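Local coordinates for metallo-beta-lactamase superfamily protein (PDB 2ZZI) that probably acts as a metal-dependent hydrolase of the metallo-beta-lactamase superfamily, holding two neighbouring metal ions, here iron, in one site, at residues L11-Y16 / P182-G187; L26-D31 / L51-H56; P123-G128 / Y154-A159; D144-G149 / R195-L200. All coordinates share one frame; numbering follows the deposited sequence.

In the fold
Each contact supplies a segment that carries a ligand of the two irons: His184 from contact 1, His54 and His56 from contact 2, His125 from contact 3, and Asp144, which touches both metals, from contact 4. Asp58, His59 and a water shared by both irons complete the site. Contacts 1 and 2, centres 11 Å apart, are joined through neighbouring strands 13-20 and 23-27, where a probable hydrogen bond of 2.8 Å links Tyr16 O to Ile27 N. Contacts 2 and 4 lie farthest apart, 21 Å between centres, yet meet at the metals. Leu156 of contact 3 packs on His56 of contact 2, while contact 4 is made away from the metals, toward the chain's modelled C-terminal end.

Contact 1. Residues L11-Y16 / P182-G187; sequences LQENAY and PGHGPG. With FE (Fe (III) ion), chain D.
Two hydrogen bonds tie Asn14 and Tyr16 to the loop at 182-187. Asn14 N donates to Gly183 O at 2.8 Å, bent to 139° at the hydrogen and coming from well above the carbonyl plane. The phenol of Tyr16 reaches back to the residue before, its OH donating to Pro182 O at 2.7 Å, with that oxygen lying at the ring edge; Phe141 meets the same ring edge-to-face.

Packing fills in around these bonds. Asn14 CB sits 3.3 Å from Pro182 O, and the CA of Glu13 makes a CH...O contact with Gly183 O at 3.2 Å. The His184 ring lies beside the start of 11-16: Leu11 O is at its edge, 3.7 Å from ND1, and Glu13 CB approaches CE1 obliquely at 3.9 Å.

Metal coordination is the third element. With CG anti to the carbonyl carbon (chi1 -61°), the His184 imidazole swings back beside its own backbone N and puts NE2 2.1 Å from the iron of chain D, which Asp58, His59 and Asp144 also bind. Here the strand 13-20 of one sheet meets the loop after strand 179-182 of the other, a join across the two-sheet metallo-beta-lactamase fold at the last histidine of its dinuclear site.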
loop_
_atom_site.group_PDB
_atom_site.type_symbol
_atom_site.label_atom_id
_atom_site.label_comp_id
_atom_site.label_asym_id
_atom_site.label_seq_id
_atom_site.Cartn_x
_atom_site.Cartn_y
_atom_site.Cartn_z
ATOM N N LEU A 11 14.477 0.878 1.407
ATOM C CA LEU A 11 13.974 -0.495 1.380
ATOM C C LEU A 11 13.287 -0.835 0.065
ATOM O O LEU A 11 12.671 -1.891 -0.068
ATOM C CB LEU A 11 13.014 -0.763 2.540
ATOM C CG LEU A 11 13.531 -0.753 3.981
ATOM C CD1 LEU A 11 12.561 -1.538 4.864
ATOM C CD2 LEU A 11 14.931 -1.328 4.076
ATOM N N GLN A 12 13.378 0.071 -0.899
ATOM C CA GLN A 12 12.825 -0.167 -2.227
ATOM C C GLN A 12 11.375 -0.630 -2.222
ATOM O O GLN A 12 11.069 -1.716 -2.711
ATOM C CB GLN A 12 13.676 -1.193 -2.980
ATOM C CG GLN A 12 15.040 -0.671 -3.387
ATOM C CD GLN A 12 14.952 0.633 -4.167
ATOM O OE1 GLN A 12 15.038 0.645 -5.397
ATOM N NE2 GLN A 12 14.764 1.738 -3.452
ATOM N N GLU A 13 10.479 0.195 -1.694
ATOM C CA GLU A 13 9.054 -0.140 -1.700
ATOM C C GLU A 13 8.409 0.255 -3.033
ATOM O O GLU A 13 8.997 1.001 -3.803
ATOM C CB GLU A 13 8.347 0.516 -0.507
ATOM C CG GLU A 13 6.830 0.499 -0.577
ATOM C CD GLU A 13 6.255 1.816 -1.072
ATOM O OE1 GLU A 13 6.771 2.878 -0.658
ATOM O OE2 GLU A 13 5.285 1.787 -1.863
ATOM N N ASN A 14 7.205 -0.241 -3.305
ATOM C CA ASN A 14 6.561 -0.019 -4.602
ATOM C C ASN A 14 5.334 0.888 -4.593
ATOM O O ASN A 14 4.201 0.409 -4.483
ATOM C CB ASN A 14 6.187 -1.351 -5.246
ATOM C CG ASN A 14 7.395 -2.170 -5.610
ATOM O OD1 ASN A 14 7.292 -3.365 -5.877
ATOM N ND2 ASN A 14 8.561 -1.530 -5.614
ATOM N N ALA A 15 5.564 2.192 -4.736
ATOM C CA ALA A 15 4.481 3.160 -4.865
ATOM C C ALA A 15 3.864 3.043 -6.247
ATOM O O ALA A 15 4.564 2.761 -7.215
ATOM C CB ALA A 15 5.001 4.563 -4.639
ATOM N N TYR A 16 2.557 3.252 -6.344
ATOM C CA TYR A 16 1.873 3.153 -7.630
ATOM C C TYR A 16 1.045 4.398 -7.948
ATOM O O TYR A 16 0.324 4.919 -7.090
ATOM C CB TYR A 16 0.961 1.930 -7.667
ATOM C CG TYR A 16 1.662 0.606 -7.475
ATOM C CD1 TYR A 16 2.047 -0.160 -8.564
ATOM C CD2 TYR A 16 1.918 0.110 -6.202
ATOM C CE1 TYR A 16 2.671 -1.376 -8.395
ATOM C CE2 TYR A 16 2.545 -1.107 -6.021
ATOM C CZ TYR A 16 2.919 -1.847 -7.121
ATOM O OH TYR A 16 3.543 -3.062 -6.951
ATOM N N PRO A 182 2.500 -5.787 -5.352
ATOM C CA PRO A 182 2.929 -5.840 -3.968
ATOM C C PRO A 182 3.761 -4.624 -3.615
ATOM O O PRO A 182 4.221 -3.924 -4.505
ATOM C CB PRO A 182 3.795 -7.097 -3.938
ATOM C CG PRO A 182 4.392 -7.164 -5.309
ATOM C CD PRO A 182 3.476 -6.423 -6.253
ATOM N N GLY A 183 3.953 -4.378 -2.324
ATOM C CA GLY A 183 4.673 -3.199 -1.878
ATOM C C GLY A 183 6.169 -3.381 -1.964
ATOM O O GLY A 183 6.929 -2.470 -1.657
ATOM N N HIS A 184 6.592 -4.569 -2.383
ATOM C CA HIS A 184 8.010 -4.902 -2.470
ATOM C C HIS A 184 8.235 -5.987 -3.509
ATOM O O HIS A 184 7.504 -6.975 -3.556
ATOM C CB HIS A 184 8.539 -5.424 -1.130
ATOM C CG HIS A 184 8.430 -4.453 0.004
ATOM N ND1 HIS A 184 9.418 -3.538 0.299
ATOM C CD2 HIS A 184 7.470 -4.285 0.944
ATOM C CE1 HIS A 184 9.062 -2.835 1.359
ATOM N NE2 HIS A 184 7.885 -3.270 1.771
ATOM N N GLY A 185 9.254 -5.812 -4.339
ATOM C CA GLY A 185 9.665 -6.869 -5.254
ATOM C C GLY A 185 8.761 -7.066 -6.454
ATOM O O GLY A 185 7.796 -6.337 -6.645
ATOM N N PRO A 186 9.071 -8.073 -7.272
ATOM C CA PRO A 186 8.400 -8.334 -8.533
ATOM C C PRO A 186 6.908 -8.604 -8.372
ATOM O O PRO A 186 6.485 -9.143 -7.355
ATOM C CB PRO A 186 9.100 -9.597 -9.040
ATOM C CG PRO A 186 10.418 -9.611 -8.335
ATOM C CD PRO A 186 10.123 -9.061 -6.991
ATOM N N GLY A 187 6.123 -8.232 -9.377
ATOM C CA GLY A 187 4.697 -8.497 -9.370
ATOM C C GLY A 187 4.451 -9.973 -9.600
ATOM O O GLY A 187 5.396 -10.737 -9.789
HETATM FE FE FE D . 6.852 -2.773 3.536
HETATM O O HOH W 1 6.209 -2.727 5.928
#

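Contact 2. Residues L26-D31 / L51-H56; sequences LIDPGD and LLTHAH. With FE (Fe (III) ion), chain C.
Leu51 pairs with Ile27 as a parallel bridge: Leu51 N donates to Leu26 O at 2.7 Å, and Leu51 O receives Asp28 N at 2.8 Å. The side chains of Leu51 and Ile27 go to the same face of the sheet, where Phe132 touches both.

Leu52 turns to the other side. Its CD2 methyl touches Pro29 CD at 3.7 Å, and Val63 of helix 63-70 packs on both residues.

Thr53 carries the polar heart of the contact. Its backbone N and its hydroxyl grip the two oxygens of one carboxylate: N donates to Asp28 OD1 at 2.9 Å, nearly straight at 164°, and OG1 donates to Asp28 OD2 at 2.6 Å. Both oxygens use their syn lone pairs, so the pair of bonds fixes the rotation of the carboxylate. OD2 also accepts from ND1 of the metal ligand His59, making Asp28 a second-shell residue.

His54 follows, its ND1 donating to Thr53 OG1 at 3.2 Å with the hydroxyl oxygen tilted out of the ring plane, a bond that probably helps orient the imidazole while NE2 binds the iron of chain C at 2.3 Å. His56 reaches the same iron through ND1, at 2.5 Å. With Asp58 and His59, these two histidines spell the HxHxDH motif that marks metallo-beta-lactamase superfamily sites.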
loop_
_atom_site.group_PDB
_atom_site.type_symbol
_atom_site.label_atom_id
_atom_site.label_comp_id
_atom_site.label_asym_id
_atom_site.label_seq_id
_atom_site.Cartn_x
_atom_site.Cartn_y
_atom_site.Cartn_z
ATOM N N LEU A 26 -2.432 7.966 -5.814
ATOM C CA LEU A 26 -1.096 7.481 -5.479
ATOM C C LEU A 26 -1.122 6.527 -4.282
ATOM O O LEU A 26 -1.520 6.912 -3.184
ATOM C CB LEU A 26 -0.167 8.655 -5.186
ATOM C CG LEU A 26 1.297 8.265 -5.021
ATOM C CD1 LEU A 26 1.831 7.707 -6.332
ATOM C CD2 LEU A 26 2.118 9.449 -4.550
ATOM N N ILE A 27 -0.692 5.288 -4.501
ATOM C CA ILE A 27 -0.690 4.267 -3.451
ATOM C C ILE A 27 0.686 4.116 -2.780
ATOM O O ILE A 27 1.671 3.794 -3.431
ATOM C CB ILE A 27 -1.155 2.906 -4.012
ATOM C CG1 ILE A 27 -2.482 3.066 -4.757
ATOM C CG2 ILE A 27 -1.304 1.887 -2.903
ATOM C CD1 ILE A 27 -3.059 1.764 -5.282
ATOM N N ASP A 28 0.746 4.367 -1.477
ATOM C CA ASP A 28 1.970 4.165 -0.682
ATOM C C ASP A 28 3.185 4.967 -1.157
ATOM O O ASP A 28 4.163 4.389 -1.635
ATOM C CB ASP A 28 2.352 2.680 -0.615
ATOM C CG ASP A 28 1.241 1.807 -0.060
ATOM O OD1 ASP A 28 0.203 2.354 0.371
ATOM O OD2 ASP A 28 1.407 0.570 -0.063
ATOM N N PRO A 29 3.131 6.303 -1.015
ATOM C CA PRO A 29 4.292 7.139 -1.292
ATOM C C PRO A 29 5.353 6.928 -0.226
ATOM O O PRO A 29 5.426 7.696 0.732
ATOM C CB PRO A 29 3.729 8.552 -1.189
ATOM C CG PRO A 29 2.559 8.421 -0.294
ATOM C CD PRO A 29 1.958 7.103 -0.625
ATOM N N GLY A 30 6.176 5.899 -0.401
ATOM C CA GLY A 30 7.091 5.452 0.643
ATOM C C GLY A 30 8.194 6.411 1.039
ATOM O O GLY A 30 8.489 6.584 2.222
ATOM N N ASP A 31 8.820 7.034 0.050
ATOM C CA ASP A 31 9.931 7.934 0.316
ATOM C C ASP A 31 10.297 8.676 -0.962
ATOM O O ASP A 31 9.617 8.528 -1.981
ATOM C CB ASP A 31 11.125 7.139 0.840
ATOM C CG ASP A 31 12.188 8.021 1.457
ATOM O OD1 ASP A 31 12.093 9.260 1.309
ATOM O OD2 ASP A 31 13.116 7.475 2.094
ATOM N N LEU A 51 -3.500 7.032 -1.309
ATOM C CA LEU A 51 -4.046 5.844 -0.645
ATOM C C LEU A 51 -2.952 4.992 0.003
ATOM O O LEU A 51 -1.913 4.718 -0.602
ATOM C CB LEU A 51 -4.861 4.996 -1.619
ATOM C CG LEU A 51 -6.275 5.518 -1.837
ATOM C CD1 LEU A 51 -6.220 6.977 -2.257
ATOM C CD2 LEU A 51 -7.040 4.677 -2.850
ATOM N N LEU A 52 -3.201 4.570 1.238
ATOM C CA LEU A 52 -2.234 3.791 1.990
ATOM C C LEU A 52 -2.776 2.405 2.286
ATOM O O LEU A 52 -3.850 2.267 2.862
ATOM C CB LEU A 52 -1.898 4.510 3.291
ATOM C CG LEU A 52 -1.461 5.960 3.094
ATOM C CD1 LEU A 52 -1.101 6.601 4.421
ATOM C CD2 LEU A 52 -0.286 6.005 2.133
ATOM N N THR A 53 -2.033 1.380 1.883
ATOM C CA THR A 53 -2.433 0.001 2.139
ATOM C C THR A 53 -2.241 -0.329 3.611
ATOM O O THR A 53 -3.033 -1.064 4.196
ATOM C CB THR A 53 -1.631 -0.992 1.289
ATOM O OG1 THR A 53 -0.234 -0.746 1.467
ATOM C CG2 THR A 53 -1.973 -0.838 -0.169
ATOM N N HIS A 54 -1.176 0.215 4.194
ATOM C CA HIS A 54 -0.953 0.165 5.639
ATOM C C HIS A 54 -0.012 1.290 6.052
ATOM O O HIS A 54 0.501 2.008 5.203
ATOM C CB HIS A 54 -0.453 -1.213 6.109
ATOM C CG HIS A 54 0.850 -1.638 5.506
ATOM N ND1 HIS A 54 0.986 -1.965 4.174
ATOM C CD2 HIS A 54 2.070 -1.823 6.065
ATOM C CE1 HIS A 54 2.236 -2.316 3.935
ATOM N NE2 HIS A 54 2.914 -2.240 5.066
ATOM N N ALA A 55 0.208 1.459 7.351
ATOM C CA ALA A 55 0.874 2.663 7.835
ATOM C C ALA A 55 2.326 2.433 8.216
ATOM O O ALA A 55 2.888 3.178 9.027
ATOM C CB ALA A 55 0.108 3.256 9.014
ATOM N N HIS A 56 2.935 1.404 7.636
ATOM C CA HIS A 56 4.329 1.103 7.933
ATOM C C HIS A 56 5.207 2.195 7.340
ATOM O O HIS A 56 4.946 2.678 6.243
ATOM C CB HIS A 56 4.711 -0.285 7.407
ATOM C CG HIS A 56 4.266 -1.408 8.295
ATOM N ND1 HIS A 56 4.797 -2.678 8.215
ATOM C CD2 HIS A 56 3.356 -1.445 9.298
ATOM C CE1 HIS A 56 4.223 -3.451 9.120
ATOM N NE2 HIS A 56 3.347 -2.727 9.792
HETATM FE FE FE C . 4.684 -3.416 5.826
HETATM O O HOH W 1 6.209 -2.727 5.928
#

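Contact 3. Residues P123-G128 / Y154-A159; sequences PGHSPG and YDLPGA. With FE (Fe (III) ion), chain C.
Ala159 lies against the backbone of Gly124 and His125, where the metal-ligand loop between strands 117-121 and 130-134 of this metallo-beta-lactamase fold meets a type II beta turn running from Leu156 to Ala159. The Ala159 methyl faces two successive carbonyl oxygens, with CB 3.2 Å from Gly124 O and 3.5 Å from His125 O. Beside it the Pro127 ring presents its CD-CG side to the turn, CD standing 3.5 Å from Gly158 O. No hydrogen bond passes directly between the segments; the fit is one of van der Waals contact against polar backbone.

The turn itself is closed by Ala159 N donating to Leu156 O at 2.9 Å. Gly158 takes the positive phi (100°) common at the third residue of a type II turn. On the other side, Gly124 N donates to Ser126 O at 3.2 Å, within the loop that carries His125.

Farther out, Asp80 steadies this loop by accepting from Ser126 OG and Gly128 N, while Arg153 O takes a weak hydrogen bond from His125 ND1. A backbone bond between Gly124 and Asp160 continues the join just beyond the turn.

His125 extends with CG anti to the backbone N (chi1 -179°). One ring corner, CE1, approaches Leu156 CD1 obliquely at 4.3 Å, and another, NE2, binds the iron of chain C at 2.1 Å.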
loop_
_atom_site.group_PDB
_atom_site.type_symbol
_atom_site.label_atom_id
_atom_site.label_comp_id
_atom_site.label_asym_id
_atom_site.label_seq_id
_atom_site.Cartn_x
_atom_site.Cartn_y
_atom_site.Cartn_z
ATOM N N PRO A 123 -6.224 -7.665 7.532
ATOM C CA PRO A 123 -5.259 -7.494 8.605
ATOM C C PRO A 123 -4.311 -8.677 8.692
ATOM O O PRO A 123 -4.494 -9.670 7.992
ATOM C CB PRO A 123 -6.138 -7.430 9.857
ATOM C CG PRO A 123 -7.531 -7.227 9.359
ATOM C CD PRO A 123 -7.571 -7.925 8.055
ATOM N N GLY A 124 -3.303 -8.570 9.546
ATOM C CA GLY A 124 -2.324 -9.633 9.687
ATOM C C GLY A 124 -0.914 -9.090 9.655
ATOM O O GLY A 124 -0.144 -9.299 10.588
ATOM N N HIS A 125 -0.568 -8.401 8.571
ATOM C CA HIS A 125 0.708 -7.698 8.502
ATOM C C HIS A 125 0.620 -6.483 9.416
ATOM O O HIS A 125 1.592 -6.102 10.064
ATOM C CB HIS A 125 1.020 -7.275 7.071
ATOM C CG HIS A 125 2.332 -6.573 6.922
ATOM N ND1 HIS A 125 3.531 -7.247 6.828
ATOM C CD2 HIS A 125 2.635 -5.255 6.847
ATOM C CE1 HIS A 125 4.516 -6.375 6.708
ATOM N NE2 HIS A 125 3.998 -5.159 6.714
ATOM N N SER A 126 -0.566 -5.887 9.463
ATOM C CA SER A 126 -0.869 -4.839 10.418
ATOM C C SER A 126 -2.382 -4.778 10.623
ATOM O O SER A 126 -3.142 -5.339 9.836
ATOM C CB SER A 126 -0.316 -3.489 9.953
ATOM O OG SER A 126 -1.096 -2.938 8.907
ATOM N N PRO A 127 -2.818 -4.103 11.694
ATOM C CA PRO A 127 -4.213 -4.050 12.123
ATOM C C PRO A 127 -5.128 -3.366 11.121
ATOM O O PRO A 127 -6.302 -3.708 11.027
ATOM C CB PRO A 127 -4.152 -3.220 13.406
ATOM C CG PRO A 127 -2.740 -3.294 13.854
ATOM C CD PRO A 127 -1.928 -3.377 12.613
ATOM N N GLY A 128 -4.598 -2.400 10.382
ATOM C CA GLY A 128 -5.405 -1.655 9.420
ATOM C C GLY A 128 -4.985 -1.860 7.978
ATOM O O GLY A 128 -5.137 -0.971 7.148
ATOM N N TYR A 154 4.965 -11.197 10.110
ATOM C CA TYR A 154 3.925 -11.374 11.121
ATOM C C TYR A 154 4.488 -11.334 12.537
ATOM O O TYR A 154 3.927 -11.944 13.446
ATOM C CB TYR A 154 3.133 -12.667 10.878
ATOM C CG TYR A 154 3.989 -13.851 10.475
ATOM C CD1 TYR A 154 4.280 -14.096 9.134
ATOM C CD2 TYR A 154 4.509 -14.720 11.431
ATOM C CE1 TYR A 154 5.061 -15.172 8.756
ATOM C CE2 TYR A 154 5.298 -15.799 11.061
ATOM C CZ TYR A 154 5.568 -16.019 9.721
ATOM O OH TYR A 154 6.354 -17.080 9.342
ATOM N N ASP A 155 5.591 -10.605 12.718
ATOM C CA ASP A 155 6.187 -10.404 14.051
ATOM C C ASP A 155 6.410 -8.928 14.393
ATOM O O ASP A 155 6.742 -8.597 15.534
ATOM C CB ASP A 155 7.500 -11.181 14.200
ATOM C CG ASP A 155 8.466 -10.924 13.056
ATOM O OD1 ASP A 155 8.251 -9.947 12.296
ATOM O OD2 ASP A 155 9.436 -11.707 12.919
ATOM N N LEU A 156 6.236 -8.049 13.402
ATOM C CA LEU A 156 6.278 -6.604 13.635
ATOM C C LEU A 156 5.150 -6.239 14.583
ATOM O O LEU A 156 4.098 -6.875 14.565
ATOM C CB LEU A 156 6.106 -5.824 12.327
ATOM C CG LEU A 156 7.167 -5.943 11.232
ATOM C CD1 LEU A 156 6.831 -5.011 10.088
ATOM C CD2 LEU A 156 8.561 -5.650 11.766
ATOM N N PRO A 157 5.356 -5.198 15.403
ATOM C CA PRO A 157 4.310 -4.798 16.339
ATOM C C PRO A 157 2.973 -4.612 15.629
ATOM O O PRO A 157 2.880 -3.845 14.672
ATOM C CB PRO A 157 4.819 -3.459 16.883
ATOM C CG PRO A 157 6.309 -3.534 16.742
ATOM C CD PRO A 157 6.540 -4.320 15.477
ATOM N N GLY A 158 1.950 -5.325 16.089
ATOM C CA GLY A 158 0.613 -5.186 15.527
ATOM C C GLY A 158 0.251 -6.277 14.540
ATOM O O GLY A 158 -0.897 -6.385 14.124
ATOM N N ALA A 159 1.227 -7.091 14.163
ATOM C CA ALA A 159 0.982 -8.183 13.227
ATOM C C ALA A 159 0.399 -9.430 13.912
ATOM O O ALA A 159 0.459 -9.570 15.131
ATOM C CB ALA A 159 2.258 -8.525 12.476
HETATM FE FE FE C . 4.684 -3.416 5.826
HETATM O O HOH W 1 6.209 -2.727 5.928
#

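Contact 4. Residues D144-G149 / R195-L200; sequences DLLFRG and RTNPFL. With FE (Fe (III) ion), chain C; FE (Fe (III) ion), chain D.
The flat amide of Asn197 has the backbone of Gly149 across one of its faces, with Gly149 C 3.5 Å from ND2. Leu146 approaches the nitrogen end, CD1 3.7 Å from ND2, and the two side chains run past one another head to tail. At the oxygen end, Asn197 OD1 lies in plane at the edge of the Phe199 ring and accepts Phe199 N at 2.9 Å, an Asx turn just after helix 190-196. The Arg148 guanidinium meets Thr196 obliquely, Arg148 NH1 3.7 Å from Thr196 OG1 without a hydrogen bond, and the two side chains lie roughly perpendicular.

Pro198 adds its CD, 3.2 Å from Gly149 O. Arg148 NE forms a salt bridge with Glu193, whose carboxylate also accepts from Gly149 N, while Asn197 ND2 donates to Ser150 O and Thr196 OG1 bonds to Leu192 O.

At the far end of 144-149, Asp144 belongs to the metal site: its OD2 bridges the irons, 2.1 Å from that of chain C and 2.2 Å from that of chain D.

With no hydrogen bond directly between the segments, Glu193 provides an indirect polar link, its negative charge probably helping to hold Arg148 and the Gly149 backbone against the helix end.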
loop_
_atom_site.group_PDB
_atom_site.type_symbol
_atom_site.label_atom_id
_atom_site.label_comp_id
_atom_site.label_asym_id
_atom_site.label_seq_id
_atom_site.Cartn_x
_atom_site.Cartn_y
_atom_site.Cartn_z
ATOM N N ASP A 144 1.957 -5.206 1.459
ATOM C CA ASP A 144 2.875 -6.216 1.978
ATOM C C ASP A 144 2.186 -7.541 2.251
ATOM O O ASP A 144 2.787 -8.456 2.799
ATOM C CB ASP A 144 3.556 -5.718 3.253
ATOM C CG ASP A 144 4.614 -4.667 2.979
ATOM O OD1 ASP A 144 4.819 -4.301 1.799
ATOM O OD2 ASP A 144 5.249 -4.206 3.951
ATOM N N LEU A 145 0.921 -7.640 1.866
ATOM C CA LEU A 145 0.164 -8.866 2.056
ATOM C C LEU A 145 0.808 -10.032 1.303
ATOM O O LEU A 145 1.296 -10.988 1.916
ATOM C CB LEU A 145 -1.286 -8.670 1.606
ATOM C CG LEU A 145 -2.374 -9.462 2.336
ATOM N N LEU A 146 0.822 -9.945 -0.025
ATOM C CA LEU A 146 1.331 -11.041 -0.854
ATOM C C LEU A 146 2.541 -10.667 -1.705
ATOM O O LEU A 146 2.512 -9.681 -2.433
ATOM C CB LEU A 146 0.220 -11.589 -1.750
ATOM C CG LEU A 146 0.561 -12.842 -2.556
ATOM C CD1 LEU A 146 1.039 -13.959 -1.641
ATOM C CD2 LEU A 146 -0.640 -13.289 -3.372
ATOM N N PHE A 147 3.598 -11.466 -1.615
ATOM C CA PHE A 147 4.793 -11.259 -2.426
ATOM C C PHE A 147 4.988 -12.376 -3.455
ATOM O O PHE A 147 4.299 -13.396 -3.420
ATOM C CB PHE A 147 6.038 -11.175 -1.542
ATOM C CG PHE A 147 6.001 -10.061 -0.534
ATOM C CD1 PHE A 147 5.793 -8.753 -0.929
ATOM C CD2 PHE A 147 6.207 -10.320 0.809
ATOM C CE1 PHE A 147 5.772 -7.730 0.002
ATOM C CE2 PHE A 147 6.188 -9.300 1.738
ATOM C CZ PHE A 147 5.971 -8.005 1.333
ATOM N N ARG A 148 5.932 -12.177 -4.371
ATOM C CA ARG A 148 6.308 -13.212 -5.326
ATOM C C ARG A 148 7.095 -14.297 -4.595
ATOM O O ARG A 148 8.311 -14.203 -4.447
ATOM C CB ARG A 148 7.140 -12.605 -6.458
ATOM C CG ARG A 148 7.667 -13.590 -7.495
ATOM C CD ARG A 148 6.567 -14.476 -8.070
ATOM N NE ARG A 148 6.679 -15.870 -7.634
ATOM C CZ ARG A 148 7.244 -16.833 -8.359
ATOM N NH1 ARG A 148 7.305 -18.075 -7.894
ATOM N NH2 ARG A 148 7.751 -16.554 -9.552
ATOM N N GLY A 149 6.391 -15.314 -4.112
ATOM C CA GLY A 149 7.035 -16.410 -3.403
ATOM C C GLY A 149 7.125 -16.217 -1.897
ATOM O O GLY A 149 7.812 -16.977 -1.216
ATOM N N ARG A 195 0.121 -22.052 -6.423
ATOM C CA ARG A 195 0.849 -23.300 -6.612
ATOM C C ARG A 195 2.346 -23.203 -6.314
ATOM O O ARG A 195 3.019 -24.226 -6.155
ATOM C CB ARG A 195 0.626 -23.843 -8.023
ATOM C CG ARG A 195 1.034 -22.892 -9.122
ATOM C CD ARG A 195 0.656 -23.444 -10.494
ATOM N NE ARG A 195 1.342 -22.727 -11.564
ATOM C CZ ARG A 195 0.939 -21.560 -12.055
ATOM N NH1 ARG A 195 -0.154 -20.982 -11.570
ATOM N NH2 ARG A 195 1.627 -20.970 -13.027
ATOM N N THR A 196 2.864 -21.983 -6.228
ATOM C CA THR A 196 4.303 -21.792 -6.062
ATOM C C THR A 196 4.726 -21.368 -4.654
ATOM O O THR A 196 5.750 -21.820 -4.154
ATOM C CB THR A 196 4.851 -20.781 -7.090
ATOM O OG1 THR A 196 4.061 -19.585 -7.056
ATOM C CG2 THR A 196 4.803 -21.372 -8.497
ATOM N N ASN A 197 3.934 -20.506 -4.023
ATOM C CA ASN A 197 4.294 -19.909 -2.737
ATOM C C ASN A 197 4.402 -20.930 -1.603
ATOM O O ASN A 197 3.493 -21.728 -1.393
ATOM C CB ASN A 197 3.280 -18.816 -2.377
ATOM C CG ASN A 197 3.814 -17.826 -1.354
ATOM O OD1 ASN A 197 4.379 -18.208 -0.332
ATOM N ND2 ASN A 197 3.618 -16.543 -1.625
ATOM N N PRO A 198 5.520 -20.903 -0.860
ATOM C CA PRO A 198 5.705 -21.864 0.225
ATOM C C PRO A 198 4.809 -21.574 1.429
ATOM O O PRO A 198 4.835 -22.325 2.402
ATOM C CB PRO A 198 7.180 -21.677 0.610
ATOM C CG PRO A 198 7.479 -20.270 0.263
ATOM C CD PRO A 198 6.658 -19.968 -0.970
ATOM N N PHE A 199 4.035 -20.492 1.371
ATOM C CA PHE A 199 3.164 -20.125 2.485
ATOM C C PHE A 199 1.764 -20.642 2.233
ATOM O O PHE A 199 0.882 -20.541 3.085
ATOM C CB PHE A 199 3.125 -18.608 2.683
ATOM C CG PHE A 199 4.250 -18.073 3.528
ATOM C CD1 PHE A 199 4.060 -17.819 4.875
ATOM C CD2 PHE A 199 5.496 -17.817 2.969
ATOM C CE1 PHE A 199 5.090 -17.320 5.653
ATOM C CE2 PHE A 199 6.532 -17.316 3.742
ATOM C CZ PHE A 199 6.328 -17.068 5.085
ATOM N N LEU A 200 1.569 -21.188 1.042
ATOM C CA LEU A 200 0.287 -21.751 0.667
ATOM C C LEU A 200 0.489 -23.257 0.441
ATOM O O LEU A 200 -0.206 -23.839 -0.440
ATOM C CB LEU A 200 -0.253 -21.027 -0.574
ATOM C CG LEU A 200 -0.582 -19.555 -0.276
ATOM C CD1 LEU A 200 0.153 -19.081 0.970
ATOM C CD2 LEU A 200 -0.288 -18.629 -1.455
HETATM FE FE FE C . 4.684 -3.416 5.826
HETATM FE FE FE D . 6.852 -2.773 3.536
HETATM O O HOH W 1 6.209 -2.727 5.928
#